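PDB 4OVQ: TRAP dicarboxylate ABC transporter, substrate-binding protein from Roseobacter denitrificans, which binds beta-D-glucuronate and, as a periplasmic solute-binding protein of the TRAP family, probably delivers it to a membrane transporter. Local coordinates for residues 90-93 against 94-98; 236-239 against 240-244. One frame throughout, in Å; residues are numbered along the deposited sequence.

Interaction 1: 90-93 against 94-98; sequences GPIG and PLVPA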
loop_
_atom_site.group_PDB
_atom_site.type_symbol
_atom_site.label_atom_id
_atom_site.label_comp_id
_atom_site.label_asym_id
_atom_site.label_seq_id
_atom_site.Cartn_x
_atom_site.Cartn_y
_atom_site.Cartn_z
ATOM N N GLY A 90 -4.422 -1.191 0.438
ATOM C CA GLY A 90 -5.342 -0.163 0.909
ATOM C C GLY A 90 -6.595 -0.012 0.072
ATOM O O GLY A 90 -7.712 -0.160 0.548
ATOM N N PRO A 91 -6.434 0.274 -1.211
ATOM C CA PRO A 91 -7.596 0.409 -2.112
ATOM C C PRO A 91 -8.261 -0.916 -2.503
ATOM O O PRO A 91 -9.360 -0.898 -3.067
ATOM C CB PRO A 91 -7.006 1.133 -3.329
ATOM C CG PRO A 91 -5.676 1.680 -2.858
ATOM C CD PRO A 91 -5.191 0.708 -1.854
ATOM N N ILE A 92 -7.614 -2.040 -2.192
ATOM C CA ILE A 92 -8.261 -3.359 -2.343
ATOM C C ILE A 92 -9.264 -3.660 -1.219
ATOM O O ILE A 92 -10.252 -4.409 -1.419
ATOM C CB ILE A 92 -7.225 -4.495 -2.455
ATOM C CG1 ILE A 92 -6.383 -4.299 -3.731
ATOM C CG2 ILE A 92 -7.911 -5.867 -2.412
ATOM C CD1 ILE A 92 -5.340 -5.293 -3.923
ATOM N N GLY A 93 -9.092 -3.020 -0.073
ATOM C CA GLY A 93 -9.895 -3.354 1.096
ATOM C C GLY A 93 -11.383 -3.194 0.886
ATOM O O GLY A 93 -12.144 -4.041 1.346
ATOM N N PRO A 94 -11.798 -2.121 0.212
ATOM C CA PRO A 94 -13.257 -1.957 0.058
ATOM C C PRO A 94 -13.879 -3.073 -0.795
ATOM O O PRO A 94 -15.068 -3.349 -0.626
ATOM C CB PRO A 94 -13.377 -0.606 -0.627
ATOM C CG PRO A 94 -12.130 0.180 -0.108
ATOM C CD PRO A 94 -11.052 -0.894 -0.151
ATOM N N LEU A 95 -13.089 -3.732 -1.642
ATOM C CA LEU A 95 -13.569 -4.825 -2.490
ATOM C C LEU A 95 -13.523 -6.196 -1.783
ATOM O O LEU A 95 -14.337 -7.086 -2.080
ATOM C CB LEU A 95 -12.719 -4.889 -3.759
ATOM C CG LEU A 95 -12.880 -6.127 -4.654
ATOM C CD1 LEU A 95 -14.235 -6.113 -5.320
ATOM C CD2 LEU A 95 -11.780 -6.231 -5.711
ATOM N N VAL A 96 -12.564 -6.364 -0.869
ATOM C CA VAL A 96 -12.233 -7.655 -0.275
ATOM C C VAL A 96 -12.104 -7.558 1.244
ATOM O O VAL A 96 -11.086 -7.124 1.760
ATOM C CB VAL A 96 -10.870 -8.195 -0.814
ATOM C CG1 VAL A 96 -10.633 -9.624 -0.371
ATOM C CG2 VAL A 96 -10.791 -8.122 -2.329
ATOM N N PRO A 97 -13.143 -7.967 1.993
ATOM C CA PRO A 97 -13.159 -7.824 3.441
ATOM C C PRO A 97 -11.911 -8.327 4.137
ATOM O O PRO A 97 -11.453 -7.672 5.051
ATOM C CB PRO A 97 -14.367 -8.681 3.858
ATOM C CG PRO A 97 -15.270 -8.617 2.695
ATOM C CD PRO A 97 -14.377 -8.578 1.476
ATOM N N ALA A 98 -11.385 -9.482 3.728
ATOM C CA ALA A 98 -10.243 -10.072 4.432
ATOM C C ALA A 98 -9.020 -9.207 4.177
ATOM O O ALA A 98 -8.216 -8.995 5.079
ATOM C CB ALA A 98 -10.009 -11.527 4.025
#
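I92 carries its CG2 methyl anti to the backbone N because CG1 sits on the N side (chi1 -63°), and V96 turns its own CG2 anti to the carbonyl carbon. The two methyls thereby face each other: the side chains lie alongside, pointing the same way, with I92 CG2 and V96 CG2 3.7 Å apart. M130 of helix 121-132 touches both, so the pair is buried against a neighbouring helix.

The backbone bonds beside this pair are less regular. I92 O accepts from L95 N at 2.9 Å, with a bent N-H...O angle of 137° and the donor lifted 47° above the carbonyl plane. A weak second bond reaches the same oxygen from V96 N at 3.1 Å, and the same N-H also makes a weak bond to G93 O. P94 has no N-H to give, and its ring packs back on the preceding turn, P94 CD resting 3.4 Å from P91 O and 3.5 Å from G90 O. G90 O accepts from G93 N and from N171 ND2. The P91 side chain touches Q70, a glucuronate-binding residue, and lies about 6 Å from the bound glucuronate at the nearest atoms. A prolyl turn of bent i to i+3 bonds, with one weak i to i+4 bond, marks the C-terminal end of the weakly bonded helix 89-92, which follows strand 84-88 at the edge of the glucuronate pocket.

Interaction 2: 236-239 against 240-244; sequences ICIN and IGTFN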
loop_
_atom_site.group_PDB
_atom_site.type_symbol
_atom_site.label_atom_id
_atom_site.label_comp_id
_atom_site.label_asym_id
_atom_site.label_seq_id
_atom_site.Cartn_x
_atom_site.Cartn_y
_atom_site.Cartn_z
ATOM N N ILE A 236 1.912 -8.185 -6.164
ATOM C CA ILE A 236 1.804 -8.395 -7.584
ATOM C C ILE A 236 0.514 -9.190 -7.751
ATOM O O ILE A 236 0.420 -10.283 -7.159
ATOM C CB ILE A 236 3.015 -9.202 -8.145
ATOM C CG1 ILE A 236 4.356 -8.532 -7.803
ATOM C CG2 ILE A 236 2.868 -9.417 -9.660
ATOM C CD1 ILE A 236 5.559 -9.278 -8.319
ATOM N N CYS A 237 -0.443 -8.659 -8.534
ATOM C CA CYS A 237 -1.875 -9.069 -8.675
ATOM C C CYS A 237 -2.011 -9.590 -10.123
ATOM O O CYS A 237 -1.453 -8.989 -11.044
ATOM C CB CYS A 237 -2.934 -7.867 -8.434
ATOM S SG CYS A 237 -4.545 -8.388 -8.159
ATOM N N ILE A 238 -2.719 -10.695 -10.327
ATOM C CA ILE A 238 -3.123 -11.106 -11.684
ATOM C C ILE A 238 -4.622 -11.406 -11.693
ATOM O O ILE A 238 -5.183 -11.977 -10.751
ATOM C CB ILE A 238 -2.311 -12.354 -12.222
ATOM C CG1 ILE A 238 -2.590 -12.623 -13.716
ATOM C CG2 ILE A 238 -2.558 -13.585 -11.367
ATOM C CD1 ILE A 238 -1.618 -13.598 -14.378
ATOM N N ASN A 239 -5.254 -11.058 -12.813
ATOM C CA ASN A 239 -6.619 -11.461 -13.078
ATOM C C ASN A 239 -6.716 -12.980 -12.980
ATOM O O ASN A 239 -5.937 -13.693 -13.620
ATOM C CB ASN A 239 -6.998 -10.976 -14.463
ATOM C CG ASN A 239 -8.297 -11.526 -14.911
ATOM O OD1 ASN A 239 -8.349 -12.582 -15.563
ATOM N ND2 ASN A 239 -9.372 -10.856 -14.520
ATOM N N ILE A 240 -7.639 -13.490 -12.169
ATOM C CA ILE A 240 -7.631 -14.920 -11.878
ATOM C C ILE A 240 -7.978 -15.795 -13.098
ATOM O O ILE A 240 -7.490 -16.917 -13.208
ATOM C CB ILE A 240 -8.486 -15.279 -10.655
ATOM C CG1 ILE A 240 -7.988 -16.609 -10.064
ATOM C CG2 ILE A 240 -9.932 -15.315 -11.043
ATOM C CD1 ILE A 240 -8.080 -16.673 -8.568
ATOM N N GLY A 241 -8.813 -15.302 -14.007
ATOM C CA GLY A 241 -9.129 -16.067 -15.206
ATOM C C GLY A 241 -7.900 -16.286 -16.067
ATOM O O GLY A 241 -7.651 -17.383 -16.558
ATOM N N THR A 242 -7.141 -15.213 -16.258
ATOM C CA THR A 242 -5.855 -15.253 -16.949
ATOM C C THR A 242 -4.941 -16.306 -16.323
ATOM O O THR A 242 -4.355 -17.125 -17.043
ATOM C CB THR A 242 -5.132 -13.865 -16.893
ATOM O OG1 THR A 242 -5.943 -12.862 -17.522
ATOM C CG2 THR A 242 -3.775 -13.897 -17.592
ATOM N N PHE A 243 -4.814 -16.279 -14.999
ATOM C CA PHE A 243 -3.935 -17.206 -14.283
ATOM C C PHE A 243 -4.413 -18.644 -14.395
ATOM O O PHE A 243 -3.623 -19.565 -14.679
ATOM C CB PHE A 243 -3.801 -16.809 -12.801
ATOM C CG PHE A 243 -2.854 -17.693 -12.016
ATOM C CD1 PHE A 243 -1.489 -17.534 -12.125
ATOM C CD2 PHE A 243 -3.340 -18.674 -11.175
ATOM C CE1 PHE A 243 -0.617 -18.340 -11.410
ATOM C CE2 PHE A 243 -2.469 -19.478 -10.449
ATOM C CZ PHE A 243 -1.105 -19.305 -10.580
ATOM N N ASN A 244 -5.719 -18.846 -14.232
ATOM C CA ASN A 244 -6.254 -20.194 -14.212
ATOM C C ASN A 244 -6.181 -20.873 -15.571
ATOM O O ASN A 244 -6.227 -22.093 -15.653
ATOM C CB ASN A 244 -7.689 -20.202 -13.701
ATOM C CG ASN A 244 -7.773 -20.064 -12.211
ATOM O OD1 ASN A 244 -6.766 -20.181 -11.508
ATOM N ND2 ASN A 244 -8.986 -19.837 -11.701
#
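N239 OD1 takes two bonds from T242, and these form the close-set part of the contact. T242 N donates to N239 OD1 at 3.0 Å, nearly straight (168°) and in the carbonyl plane of the amide, whereas T242 OG1 donates to the same OD1 from 3.1 Å, tilted 33° from that plane. The amide reaches them because CG stands anti to the backbone N, and T242 sets OG1 beside its own N so that both donors converge on one oxygen. The other end of the amide is fixed too, ND2 donating to V77 O. The backbone N239 O receives F243 N at 3.1 Å, the first i to i+4 bond of the helix.

On the inner side, I238 CG2 meets F243 CB at 3.7 Å, the side chains crossing at about a right angle; I238 also touches I84, and F243 packs on L255 of helix 248-282. I238 CD1 reaches T242 CG2 more loosely, at 3.9 Å. The outer side is more open: G241 is exposed and I240 partly so; the CB of I240 points away from 236-239, its side chain resting on Q136 of strand 135-141. An alanine in place of N239 would probably leave T242 N and V77 O without their side-chain partner and weaken the start of the helix. With short axes at 81°, strand 236-239 turns sharply into helix 240-244, a strand-to-helix junction closed by an asparagine N-cap.

How the interactions relate
Both contacts are local turns at helix ends, but at opposite ends: 90-93 with 94-98 closes the C-terminus of helix 89-92, whereas 236-239 with 240-244 starts a helix. Accordingly, interaction 1 relies on bent, partly weak backbone bonds and an aliphatic pair, while interaction 2 adds straight bonds and a side-chain cap. Each mixes buried and exposed residues, yet the centre of interaction 1 lies nearer the chain centre (about 11 Å against 19 Å) and near the sugar; interaction 2 is away from the annotated sites. Their centres are about 17 Å apart and their nearest atoms about 5 Å, with no touch. Each follows a strand of the five-stranded sheet, 84-88 and 234-239, which are antiparallel neighbours.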